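Oxidoreductase (Thermotoga maritima, PDB 1ZH8) probably catalyses NADP-dependent oxidation or reduction of an alcohol or sugar-like substrate, as expected of a GFO/IDH/MocA-family dehydrogenase with NADP bound in its Rossmann domain. Local coordinates at residues Val164-Gln169 with Phe238-Gly243; Leu209-Ile214 with Phe260-Thr265. One frame throughout, in Å; residues are numbered along the deposited sequence.

Contact 1: residues Val164-Gln169 with Phe238-Gly243; sequences VFMNWQ and FEFENG
Selenomethionine Met-166, on strand 163-171, carries the apolar part of this contact, reaching two phenylalanines of strand 233-240. Met-166 CG lies 3.9 Å from CE1 of Phe-240, near the plane of that ring and at its edge. The selenium is also at the edge: Met-166 SE is 5.2 Å from the centroid of the Phe-240 ring and 83° off its normal, a Met-aromatic contact through the rim rather than over a face. At the end of the same side chain, CE of Met-166 is 4.1 Å from CZ of Phe-238, approaching obliquely. The torsions account for this double reach: CG of Met-166 sits between the backbone N and the carbonyl carbon (chi1 63°), and bends at chi2 and chi3 take SE along one ring and CE to the next. Phe-240 CZ in turn lies in the plane of the Phe-238 ring, at its edge.

Polar contact between the segments runs through water. No direct hydrogen bond joins them, because strand 245-251 lies between their strands in the sheet and forms backbone bonds with Val-164 and Met-166. One water donates to Val-164 O and to Gly-243 O, each at 2.9 Å. Gly-243 closes a type I turn that begins at Phe-240, its N bonded to Phe-240 O.

Within 164-169, in the conformer of Asn-167 described, Gln-169 NE2 donates to Asn-167 OD1 (3.0 Å, 171°), so the bond is not certain for every molecule. Gln-169 also makes a weak hydrogen bond to Asn-167 of the second subunit.

The chemistry thus divides by place: buried side chains meet by nonpolar packing under helix 195-211, whereas the polar link between the segments is one water joining Val-164 O to Gly-243 O, the latter also held by Lys-222 of the second subunit.

Contact 2: residues Leu209-Ile214 with Phe260-Thr265; sequences LILGEI and FEITGT
Ile-210, in the last turn of helix 195-211, meets strand 259-264 through two different branches. The Ile-210 CG2 methyl is 3.7 Å from CD1 of Ile-262, and the two isoleucines cross obliquely. The longer branch ends at Ile-210 CD1, which stands 4.0 Å from CZ of Phe-260; here the side chains come from opposite directions, and the methyl approaches the ring at a slant. The torsions separate these tasks: in Ile-210, CG1 lies opposite the carbonyl carbon (chi1 -63°), which leaves CG2 opposite the backbone N.

Ile-262 extends toward the helix, its CD1 carried outward by an extended chi2 of 176°. That CD1 of Ile-262 also comes within 4.4 Å of CD1 of Leu-211, a looser approach, and so faces two consecutive helix residues. No hydrogen bond crosses the interface, and the closest CA atoms, those of Leu-211 and Ile-262, remain 9.8 Å apart, so the backbones are bridged by side chains alone. Immediately after Leu-211, Gly-212 leaves helical geometry with positive phi (92°), and the chain continues into strand 214-222.

The helix end thereby lies across one face of the mixed sheet. Phe-260 stacks on Trp-168 of strand 163-171, Ile-262 also packs on Ile-269 and Ile-271 of strand 268-272, and Ala-151 of helix 146-156 touches Ile-210.

How the contacts relate
Both contacts belong to the buried layer between helix 195-211 and the mixed sheet of the C-terminal domain, and their centres are about 6 Å apart. Contact 1 links strands separated by one intervening strand; contact 2 sets the helix end on the sheet. Met-166 and Leu-211 touch each other across the two, and strands 163-171 and 259-264 are neighbours, joined through Val-164, Phe-165 and Thr-263 in a classic beta bulge. Contact 2 is wholly aliphatic and aromatic across its segments, whereas contact 1 adds a Met-aromatic contact (through selenomethionine) and a bridging water. The turn of contact 1 carries the exposed Glu-241 and Asn-242; both contacts touch the second subunit.

Contact 1: residues Val164-Gln169 with Phe238-Gly243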
ATOM      1  N   VAL A 164       1.014   9.609 -10.373  1.00 35.11           N
ATOM      2  CA  VAL A 164       1.879   9.655  -9.185  1.00 34.07           C
ATOM      3  C   VAL A 164       1.872   8.332  -8.400  1.00 33.41           C
ATOM      4  O   VAL A 164       2.936   7.793  -8.090  1.00 35.06           O
ATOM      5  CB  VAL A 164       1.475  10.813  -8.213  1.00 36.24           C
ATOM      6  CG1 VAL A 164       2.297  10.749  -6.919  1.00 35.10           C
ATOM      7  CG2 VAL A 164       1.607  12.188  -8.884  1.00 26.75           C
ATOM      8  N   PHE A 165       0.672   7.827  -8.097  1.00 32.95           N
ATOM      9  CA  PHE A 165       0.456   6.682  -7.198  1.00 32.00           C
ATOM     10  C   PHE A 165      -0.772   5.855  -7.606  1.00 32.93           C
ATOM     11  O   PHE A 165      -1.862   6.400  -7.780  1.00 33.32           O
ATOM     12  CB  PHE A 165       0.289   7.189  -5.750  1.00 31.07           C
ATOM     13  CG  PHE A 165      -0.116   6.125  -4.745  1.00 28.90           C
ATOM     14  CD1 PHE A 165       0.796   5.172  -4.308  1.00 31.20           C
ATOM     15  CD2 PHE A 165      -1.403   6.100  -4.213  1.00 26.00           C
ATOM     16  CE1 PHE A 165       0.423   4.198  -3.362  1.00 36.80           C
ATOM     17  CE2 PHE A 165      -1.791   5.119  -3.285  1.00 31.56           C
ATOM     18  CZ  PHE A 165      -0.875   4.173  -2.851  1.00 30.24           C
HETATM   19  N   MSE A 166      -0.594   4.546  -7.756  1.00 32.35           N
HETATM   20  CA  MSE A 166      -1.732   3.650  -7.899  1.00 33.67           C
HETATM   21  C   MSE A 166      -1.807   2.657  -6.743  1.00 35.32           C
HETATM   22  O   MSE A 166      -0.777   2.199  -6.228  1.00 34.23           O
HETATM   23  CB  MSE A 166      -1.770   2.924  -9.259  1.00 31.05           C
HETATM   24  CG  MSE A 166      -0.632   2.028  -9.527  1.00 37.98           C
HETATM   25 SE   MSE A 166      -1.115   0.221 -10.264  1.00 53.39          SE
HETATM   26  CE  MSE A 166      -1.686  -0.544  -8.519  1.00 40.32           C
ATOM     27  N   ASN A 167      -3.037   2.345  -6.330  1.00 36.34           N
ATOM     28  CA  ASN A 167      -3.284   1.323  -5.311  1.00 34.27           C
ATOM     29  C   ASN A 167      -4.375   0.381  -5.780  1.00 33.91           C
ATOM     30  O   ASN A 167      -5.439   0.804  -6.241  1.00 34.81           O
ATOM     31  CB  ASN A 167      -3.667   1.990  -3.981  0.50 32.98           C
ATOM     32  CG  ASN A 167      -3.899   0.991  -2.852  0.50 28.67           C
ATOM     33  OD1 ASN A 167      -4.715   1.233  -1.980  0.50 22.72           O
ATOM     34  ND2 ASN A 167      -3.183  -0.129  -2.866  0.50 28.73           N
ATOM     35  N   TRP A 168      -4.072  -0.905  -5.728  1.00 32.01           N
ATOM     36  CA  TRP A 168      -5.057  -1.916  -6.028  1.00 30.16           C
ATOM     37  C   TRP A 168      -5.091  -2.848  -4.827  1.00 31.48           C
ATOM     38  O   TRP A 168      -4.086  -3.488  -4.490  1.00 31.58           O
ATOM     39  CB  TRP A 168      -4.692  -2.673  -7.299  1.00 28.54           C
ATOM     40  CG  TRP A 168      -5.827  -3.380  -7.992  1.00 30.07           C
ATOM     41  CD1 TRP A 168      -7.103  -3.542  -7.530  1.00 32.40           C
ATOM     42  CD2 TRP A 168      -5.772  -4.072  -9.253  1.00 31.23           C
ATOM     43  NE1 TRP A 168      -7.852  -4.263  -8.435  1.00 32.92           N
ATOM     44  CE2 TRP A 168      -7.065  -4.601  -9.499  1.00 26.15           C
ATOM     45  CE3 TRP A 168      -4.758  -4.293 -10.197  1.00 27.19           C
ATOM     46  CZ2 TRP A 168      -7.383  -5.311 -10.662  1.00 28.77           C
ATOM     47  CZ3 TRP A 168      -5.069  -5.008 -11.358  1.00 33.38           C
ATOM     48  CH2 TRP A 168      -6.372  -5.516 -11.576  1.00 36.07           C
ATOM     49  N   GLN A 169      -6.243  -2.891  -4.166  1.00 31.76           N
ATOM     50  CA  GLN A 169      -6.461  -3.782  -3.034  1.00 33.99           C
ATOM     51  C   GLN A 169      -7.564  -4.723  -3.379  1.00 34.22           C
ATOM     52  O   GLN A 169      -8.672  -4.282  -3.678  1.00 37.38           O
ATOM     53  CB  GLN A 169      -6.913  -3.006  -1.806  1.00 34.40           C
ATOM     54  CG  GLN A 169      -5.926  -2.023  -1.359  1.00 42.88           C
ATOM     55  CD  GLN A 169      -6.190  -1.605   0.034  1.00 55.80           C
ATOM     56  OE1 GLN A 169      -6.687  -2.398   0.851  1.00 58.49           O
ATOM     57  NE2 GLN A 169      -5.871  -0.348   0.338  1.00 50.50           N
ATOM     58  N   PHE A 238       6.039  -0.885  -5.405  1.00 31.79           N
ATOM     59  CA  PHE A 238       6.890  -0.976  -6.566  1.00 32.71           C
ATOM     60  C   PHE A 238       6.908   0.386  -7.252  1.00 33.10           C
ATOM     61  O   PHE A 238       6.152   1.291  -6.907  1.00 31.43           O
ATOM     62  CB  PHE A 238       6.398  -2.083  -7.523  1.00 30.17           C
ATOM     63  CG  PHE A 238       4.914  -2.046  -7.787  1.00 32.59           C
ATOM     64  CD1 PHE A 238       4.003  -2.587  -6.851  1.00 30.73           C
ATOM     65  CD2 PHE A 238       4.416  -1.476  -8.949  1.00 29.86           C
ATOM     66  CE1 PHE A 238       2.634  -2.577  -7.068  1.00 31.77           C
ATOM     67  CE2 PHE A 238       3.025  -1.461  -9.190  1.00 34.29           C
ATOM     68  CZ  PHE A 238       2.133  -2.018  -8.251  1.00 31.73           C
ATOM     69  N   GLU A 239       7.790   0.528  -8.222  1.00 35.06           N
ATOM     70  CA  GLU A 239       7.859   1.751  -8.981  1.00 37.28           C
ATOM     71  C   GLU A 239       7.861   1.342 -10.449  1.00 36.24           C
ATOM     72  O   GLU A 239       8.538   0.403 -10.842  1.00 37.92           O
ATOM     73  CB  GLU A 239       9.113   2.527  -8.580  1.00 37.03           C
ATOM     74  CG  GLU A 239       9.279   3.875  -9.228  1.00 43.84           C
ATOM     75  CD  GLU A 239      10.481   4.657  -8.678  1.00 51.20           C
ATOM     76  OE1 GLU A 239      11.334   4.070  -7.976  1.00 52.14           O
ATOM     77  OE2 GLU A 239      10.570   5.871  -8.957  1.00 53.72           O
ATOM     78  N   PHE A 240       7.042   2.003 -11.248  1.00 35.29           N
ATOM     79  CA  PHE A 240       7.098   1.796 -12.681  1.00 33.42           C
ATOM     80  C   PHE A 240       8.336   2.513 -13.242  1.00 32.83           C
ATOM     81  O   PHE A 240       8.876   3.436 -12.604  1.00 32.32           O
ATOM     82  CB  PHE A 240       5.828   2.335 -13.330  1.00 31.75           C
ATOM     83  CG  PHE A 240       4.587   1.559 -12.989  1.00 31.63           C
ATOM     84  CD1 PHE A 240       3.813   1.901 -11.871  1.00 31.60           C
ATOM     85  CD2 PHE A 240       4.164   0.517 -13.807  1.00 28.67           C
ATOM     86  CE1 PHE A 240       2.646   1.205 -11.568  1.00 32.53           C
ATOM     87  CE2 PHE A 240       3.011  -0.213 -13.495  1.00 34.38           C
ATOM     88  CZ  PHE A 240       2.251   0.129 -12.382  1.00 30.20           C
ATOM     89  N   GLU A 241       8.775   2.100 -14.431  1.00 32.63           N
ATOM     90  CA  GLU A 241       9.903   2.767 -15.099  1.00 33.42           C
ATOM     91  C   GLU A 241       9.623   4.225 -15.327  1.00 33.40           C
ATOM     92  O   GLU A 241      10.557   5.001 -15.436  1.00 34.19           O
ATOM     93  CB  GLU A 241      10.235   2.124 -16.440  1.00 33.09           C
ATOM     94  CG  GLU A 241      10.907   0.747 -16.320  1.00 42.21           C
ATOM     95  CD  GLU A 241      11.084   0.067 -17.674  1.00 56.82           C
ATOM     96  OE1 GLU A 241      10.730   0.691 -18.706  1.00 61.51           O
ATOM     97  OE2 GLU A 241      11.583  -1.083 -17.709  1.00 58.61           O
ATOM     98  N   ASN A 242       8.338   4.603 -15.405  1.00 34.87           N
ATOM     99  CA  ASN A 242       7.971   6.018 -15.616  1.00 35.01           C
ATOM    100  C   ASN A 242       8.020   6.868 -14.344  1.00 33.76           C
ATOM    101  O   ASN A 242       7.815   8.065 -14.401  1.00 33.84           O
ATOM    102  CB  ASN A 242       6.623   6.171 -16.353  1.00 33.40           C
ATOM    103  CG  ASN A 242       5.425   5.713 -15.523  1.00 38.30           C
ATOM    104  OD1 ASN A 242       5.480   5.618 -14.292  1.00 39.21           O
ATOM    105  ND2 ASN A 242       4.318   5.436 -16.209  1.00 36.89           N
ATOM    106  N   GLY A 243       8.277   6.238 -13.201  1.00 34.25           N
ATOM    107  CA  GLY A 243       8.372   6.964 -11.930  1.00 32.68           C
ATOM    108  C   GLY A 243       7.144   6.870 -11.045  1.00 33.53           C
ATOM    109  O   GLY A 243       7.176   7.361  -9.910  1.00 33.42           O
TER
HETATM  110  O   HOH W   1       5.509   9.074  -8.300  1.00 29.39           O

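Contact 2: residues Leu209-Ile214 with Phe260-Thr265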
ATOM      1  N   LEU A 209      -0.541  -2.831 -18.525  1.00 32.99           N
ATOM      2  CA  LEU A 209      -1.272  -2.260 -19.643  1.00 32.78           C
ATOM      3  C   LEU A 209      -1.513  -0.763 -19.418  1.00 34.03           C
ATOM      4  O   LEU A 209      -1.350   0.064 -20.334  1.00 33.73           O
ATOM      5  CB  LEU A 209      -2.589  -2.989 -19.824  1.00 34.68           C
ATOM      6  CG  LEU A 209      -3.563  -2.476 -20.891  1.00 37.97           C
ATOM      7  CD1 LEU A 209      -2.994  -2.728 -22.285  1.00 36.18           C
ATOM      8  CD2 LEU A 209      -4.917  -3.159 -20.720  1.00 32.99           C
ATOM      9  N   ILE A 210      -1.878  -0.419 -18.190  1.00 33.36           N
ATOM     10  CA  ILE A 210      -2.279   0.940 -17.880  1.00 34.30           C
ATOM     11  C   ILE A 210      -1.069   1.833 -17.661  1.00 35.28           C
ATOM     12  O   ILE A 210      -1.068   2.971 -18.116  1.00 32.56           O
ATOM     13  CB  ILE A 210      -3.213   0.994 -16.656  1.00 34.84           C
ATOM     14  CG1 ILE A 210      -4.513   0.232 -16.945  1.00 27.48           C
ATOM     15  CG2 ILE A 210      -3.553   2.449 -16.304  1.00 33.60           C
ATOM     16  CD1 ILE A 210      -5.246  -0.206 -15.718  1.00 29.31           C
ATOM     17  N   LEU A 211      -0.029   1.306 -17.010  1.00 35.78           N
ATOM     18  CA  LEU A 211       1.096   2.158 -16.617  1.00 34.87           C
ATOM     19  C   LEU A 211       2.479   1.802 -17.154  1.00 33.31           C
ATOM     20  O   LEU A 211       3.429   2.562 -16.917  1.00 31.71           O
ATOM     21  CB  LEU A 211       1.136   2.325 -15.084  1.00 35.10           C
ATOM     22  CG  LEU A 211      -0.043   3.104 -14.497  1.00 36.73           C
ATOM     23  CD1 LEU A 211      -0.150   2.891 -13.006  1.00 38.07           C
ATOM     24  CD2 LEU A 211       0.034   4.581 -14.856  1.00 29.40           C
ATOM     25  N   GLY A 212       2.593   0.678 -17.869  1.00 32.23           N
ATOM     26  CA  GLY A 212       3.866   0.241 -18.464  1.00 31.81           C
ATOM     27  C   GLY A 212       4.650  -0.682 -17.531  1.00 36.70           C
ATOM     28  O   GLY A 212       4.102  -1.186 -16.535  1.00 38.01           O
ATOM     29  N   GLU A 213       5.929  -0.879 -17.836  1.00 36.53           N
ATOM     30  CA  GLU A 213       6.780  -1.849 -17.149  1.00 39.96           C
ATOM     31  C   GLU A 213       7.171  -1.446 -15.742  1.00 41.73           C
ATOM     32  O   GLU A 213       7.377  -0.258 -15.443  1.00 43.56           O
ATOM     33  CB  GLU A 213       8.074  -2.081 -17.941  1.00 41.24           C
ATOM     34  CG  GLU A 213       7.879  -2.374 -19.438  1.00 46.11           C
ATOM     35  CD  GLU A 213       7.179  -3.697 -19.744  1.00 46.44           C
ATOM     36  OE1 GLU A 213       6.799  -4.451 -18.823  1.00 57.12           O
ATOM     37  OE2 GLU A 213       7.002  -3.986 -20.936  1.00 58.34           O
ATOM     38  N   ILE A 214       7.315  -2.453 -14.892  1.00 40.28           N
ATOM     39  CA  ILE A 214       7.709  -2.243 -13.511  1.00 40.38           C
ATOM     40  C   ILE A 214       9.218  -2.434 -13.341  1.00 38.21           C
ATOM     41  O   ILE A 214       9.780  -3.401 -13.832  1.00 38.56           O
ATOM     42  CB  ILE A 214       6.901  -3.168 -12.579  1.00 40.24           C
ATOM     43  CG1 ILE A 214       5.428  -2.767 -12.655  1.00 45.29           C
ATOM     44  CG2 ILE A 214       7.368  -3.010 -11.154  1.00 39.16           C
ATOM     45  CD1 ILE A 214       4.441  -3.880 -12.534  1.00 53.51           C
ATOM     46  N   PHE A 260      -9.424   0.209  -6.742  1.00 37.10           N
ATOM     47  CA  PHE A 260      -8.379   0.299  -7.734  1.00 34.53           C
ATOM     48  C   PHE A 260      -8.319   1.761  -8.173  1.00 36.15           C
ATOM     49  O   PHE A 260      -9.179   2.216  -8.928  1.00 37.00           O
ATOM     50  CB  PHE A 260      -8.680  -0.666  -8.878  1.00 33.07           C
ATOM     51  CG  PHE A 260      -7.581  -0.774  -9.907  1.00 33.77           C
ATOM     52  CD1 PHE A 260      -6.373  -0.076  -9.759  1.00 35.30           C
ATOM     53  CD2 PHE A 260      -7.746  -1.590 -11.013  1.00 31.19           C
ATOM     54  CE1 PHE A 260      -5.366  -0.181 -10.706  1.00 29.76           C
ATOM     55  CE2 PHE A 260      -6.742  -1.709 -11.968  1.00 35.66           C
ATOM     56  CZ  PHE A 260      -5.551  -1.002 -11.819  1.00 39.01           C
ATOM     57  N   GLU A 261      -7.318   2.496  -7.668  1.00 36.41           N
ATOM     58  CA  GLU A 261      -7.230   3.968  -7.813  1.00 34.70           C
ATOM     59  C   GLU A 261      -5.898   4.421  -8.381  1.00 35.06           C
ATOM     60  O   GLU A 261      -4.839   3.848  -8.062  1.00 35.32           O
ATOM     61  CB  GLU A 261      -7.409   4.654  -6.468  1.00 34.04           C
ATOM     62  CG  GLU A 261      -8.854   4.738  -5.973  1.00 38.76           C
ATOM     63  CD  GLU A 261      -8.982   4.718  -4.443  1.00 41.78           C
ATOM     64  OE1 GLU A 261      -7.939   4.687  -3.745  1.00 41.76           O
ATOM     65  OE2 GLU A 261     -10.137   4.713  -3.945  1.00 39.08           O
ATOM     66  N   ILE A 262      -5.943   5.441  -9.232  1.00 33.21           N
ATOM     67  CA  ILE A 262      -4.714   6.034  -9.781  1.00 31.26           C
ATOM     68  C   ILE A 262      -4.816   7.532  -9.581  1.00 32.06           C
ATOM     69  O   ILE A 262      -5.776   8.156 -10.021  1.00 33.63           O
ATOM     70  CB  ILE A 262      -4.481   5.690 -11.273  1.00 28.80           C
ATOM     71  CG1 ILE A 262      -4.613   4.197 -11.502  1.00 26.22           C
ATOM     72  CG2 ILE A 262      -3.091   6.116 -11.705  1.00 31.17           C
ATOM     73  CD1 ILE A 262      -4.495   3.780 -12.936  1.00 31.14           C
ATOM     74  N   THR A 263      -3.858   8.088  -8.850  1.00 32.26           N
ATOM     75  CA  THR A 263      -3.830   9.506  -8.542  1.00 30.55           C
ATOM     76  C   THR A 263      -2.669  10.129  -9.291  1.00 32.09           C
ATOM     77  O   THR A 263      -1.534   9.616  -9.255  1.00 31.50           O
ATOM     78  CB  THR A 263      -3.677   9.754  -7.025  1.00 30.61           C
ATOM     79  OG1 THR A 263      -4.626   8.956  -6.317  1.00 33.77           O
ATOM     80  CG2 THR A 263      -3.939  11.205  -6.675  1.00 30.35           C
ATOM     81  N   GLY A 264      -2.960  11.229  -9.981  1.00 31.93           N
ATOM     82  CA  GLY A 264      -1.939  12.001 -10.678  1.00 32.35           C
ATOM     83  C   GLY A 264      -1.826  13.416 -10.142  1.00 34.20           C
ATOM     84  O   GLY A 264      -2.404  13.757  -9.097  1.00 36.11           O
ATOM     85  N   THR A 265      -1.101  14.257 -10.872  1.00 33.76           N
ATOM     86  CA  THR A 265      -0.837  15.619 -10.416  1.00 35.10           C
ATOM     87  C   THR A 265      -2.051  16.498 -10.610  1.00 36.03           C
ATOM     88  O   THR A 265      -2.181  17.511  -9.938  1.00 34.83           O
ATOM     89  CB  THR A 265       0.353  16.263 -11.171  1.00 35.46           C
ATOM     90  OG1 THR A 265       0.130  16.142 -12.578  1.00 37.64           O
ATOM     91  CG2 THR A 265       1.688  15.566 -10.802  1.00 33.58           C
TER